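Local coordinates for universal stress protein (Archaeoglobus fulgidus, PDB 3LOQ) that binds adenosine monophosphate and belongs to the universal stress protein A family, its cellular role being still unknown, at residues I127-R132 / V155-F160. Numbering follows the deposited sequence.
Sequences IAMGSR and VPVYIF. With AMP (adenosine monophosphate), chain C.
With chi1 of 68°, selenomethionine M129 sets CG between its backbone N and carbonyl carbon, facing I159 on the neighbouring strand. The two side chains run side by side in the same direction, CG of M129 lying 3.5 Å from CD1 of I159. Farther out, SE of M129 packs on CG1 of V157, and a turn about CG-SE (chi3 -64°) carries CE to the AMP ribose, 3.3 Å from O4'. On the same sheet face I127 crosses V155 at about a right angle, its CG1 3.7 Å from V155 CG2; V149 of helix 145-152 closes over I127 and M129. A128 occupies the other face near the F160 ring, whose CZ sits above the centre of the Y158 ring.

Four backbone hydrogen bonds join the parallel strands in a ladder: I127 N to P156 O, Y158 N to I127 O (2.7 Å), M129 N to Y158 O and F160 N to M129 O. Beyond the ladder, S131 CB rests on I159 CG2, while R132 grips phosphate oxygen O3P twice, through its backbone N at 3.0 Å and through NH1 at 2.9 Å. NH2 of R132 is held by G143 O. Strands 126-130 and 157-160, linked by a crossover containing helices 136-142 and 145-152, are neighbouring parallel strands within the alpha/beta core of a universal stress protein domain, with the nucleotide phosphate bound just past a strand's C-terminal end.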
# COMPACT_ATOMS: atom_id res chain seq x y z
N ILE A 127 0.02 1.77 -6.51
CA ILE A 127 -1.35 1.37 -6.32
C ILE A 127 -1.76 1.68 -4.89
O ILE A 127 -1.03 1.33 -3.95
CB ILE A 127 -1.50 -0.14 -6.58
CG1 ILE A 127 -0.98 -0.47 -7.98
CG2 ILE A 127 -2.94 -0.55 -6.48
CD1 ILE A 127 -0.89 -1.97 -8.28
N ALA A 128 -2.90 2.34 -4.74
CA ALA A 128 -3.49 2.57 -3.42
C ALA A 128 -4.82 1.88 -3.42
O ALA A 128 -5.66 2.16 -4.28
CB ALA A 128 -3.66 4.06 -3.17
N MSE A 129 -5.03 0.97 -2.49
CA MSE A 129 -6.26 0.18 -2.53
C MSE A 129 -6.71 -0.18 -1.13
O MSE A 129 -5.96 -0.00 -0.17
CB MSE A 129 -6.08 -1.06 -3.39
CG MSE A 129 -5.13 -2.10 -2.79
SE MSE A 129 -4.71 -3.53 -4.08
CE MSE A 129 -6.49 -4.31 -4.31
N GLY A 130 -7.95 -0.66 -1.02
CA GLY A 130 -8.50 -1.10 0.25
C GLY A 130 -8.27 -2.58 0.48
O GLY A 130 -7.65 -3.26 -0.34
N SER A 131 -8.77 -3.08 1.60
CA SER A 131 -8.80 -4.50 1.87
C SER A 131 -9.92 -4.72 2.88
O SER A 131 -10.17 -3.87 3.74
CB SER A 131 -7.47 -4.96 2.45
OG SER A 131 -7.59 -6.24 3.05
N ARG A 132 -10.61 -5.85 2.80
CA ARG A 132 -11.69 -6.08 3.76
C ARG A 132 -11.15 -6.61 5.09
O ARG A 132 -11.90 -6.89 6.02
CB ARG A 132 -12.81 -6.94 3.16
CG ARG A 132 -12.40 -8.33 2.79
CD ARG A 132 -13.45 -9.02 1.92
NE ARG A 132 -13.27 -10.47 1.97
CZ ARG A 132 -12.29 -11.13 1.35
NH1 ARG A 132 -11.41 -10.47 0.60
NH2 ARG A 132 -12.20 -12.46 1.47
N VAL A 155 5.00 -2.19 -9.03
CA VAL A 155 4.97 -0.88 -8.39
C VAL A 155 4.55 -1.07 -6.93
O VAL A 155 4.00 -2.12 -6.57
CB VAL A 155 3.98 0.06 -9.10
CG1 VAL A 155 4.41 0.27 -10.55
CG2 VAL A 155 2.56 -0.52 -9.03
N PRO A 156 4.81 -0.06 -6.08
CA PRO A 156 4.41 -0.22 -4.69
C PRO A 156 2.90 -0.29 -4.56
O PRO A 156 2.17 0.23 -5.41
CB PRO A 156 4.94 1.06 -4.03
CG PRO A 156 6.03 1.52 -4.92
CD PRO A 156 5.56 1.19 -6.30
N VAL A 157 2.45 -0.93 -3.49
CA VAL A 157 1.05 -1.14 -3.19
C VAL A 157 0.80 -0.62 -1.78
O VAL A 157 1.45 -1.05 -0.84
CB VAL A 157 0.68 -2.63 -3.26
CG1 VAL A 157 -0.78 -2.83 -2.93
CG2 VAL A 157 1.03 -3.20 -4.66
N TYR A 158 -0.16 0.30 -1.65
CA TYR A 158 -0.42 0.98 -0.39
C TYR A 158 -1.82 0.58 0.08
O TYR A 158 -2.81 0.91 -0.58
CB TYR A 158 -0.34 2.50 -0.62
CG TYR A 158 0.12 3.34 0.55
CD1 TYR A 158 0.61 4.63 0.36
CD2 TYR A 158 0.07 2.85 1.86
CE1 TYR A 158 1.02 5.41 1.43
CE2 TYR A 158 0.49 3.61 2.93
CZ TYR A 158 0.96 4.90 2.71
OH TYR A 158 1.37 5.67 3.77
N ILE A 159 -1.91 -0.14 1.21
CA ILE A 159 -3.20 -0.67 1.69
C ILE A 159 -3.87 0.22 2.77
O ILE A 159 -3.28 0.50 3.81
CB ILE A 159 -3.06 -2.10 2.23
CG1 ILE A 159 -2.37 -3.01 1.19
CG2 ILE A 159 -4.44 -2.68 2.58
CD1 ILE A 159 -3.21 -3.25 -0.04
N PHE A 160 -5.10 0.64 2.50
CA PHE A 160 -5.87 1.48 3.41
C PHE A 160 -7.12 0.75 3.87
O PHE A 160 -7.85 0.20 3.04
CB PHE A 160 -6.28 2.76 2.69
CG PHE A 160 -5.13 3.67 2.37
CD1 PHE A 160 -4.89 4.79 3.14
CD2 PHE A 160 -4.28 3.40 1.30
CE1 PHE A 160 -3.84 5.64 2.85
CE2 PHE A 160 -3.22 4.23 1.02
CZ PHE A 160 -3.00 5.36 1.80
P AMP C . -9.49 -7.95 -0.68
O1P AMP C . -8.11 -8.44 -0.33
O2P AMP C . -10.19 -8.64 -1.83
O3P AMP C . -10.37 -7.74 0.53
O5' AMP C . -9.23 -6.46 -1.25
C5' AMP C . -10.36 -5.66 -1.58
C4' AMP C . -9.87 -4.62 -2.57
O4' AMP C . -9.60 -5.24 -3.83
C3' AMP C . -10.95 -3.62 -2.89
O3' AMP C . -10.90 -2.58 -1.94
C2' AMP C . -10.52 -3.12 -4.24
O2' AMP C . -9.50 -2.16 -4.02
C1' AMP C . -9.90 -4.34 -4.90
N9 AMP C . -10.92 -4.96 -5.77
C8 AMP C . -11.64 -6.06 -5.47
N7 AMP C . -12.49 -6.37 -6.48
C5 AMP C . -12.31 -5.45 -7.45
C6 AMP C . -12.89 -5.19 -8.78
N6 AMP C . -13.84 -6.00 -9.29
N1 AMP C . -12.44 -4.13 -9.46
C2 AMP C . -11.48 -3.32 -8.97
N3 AMP C . -10.91 -3.50 -7.78
C4 AMP C . -11.27 -4.53 -6.98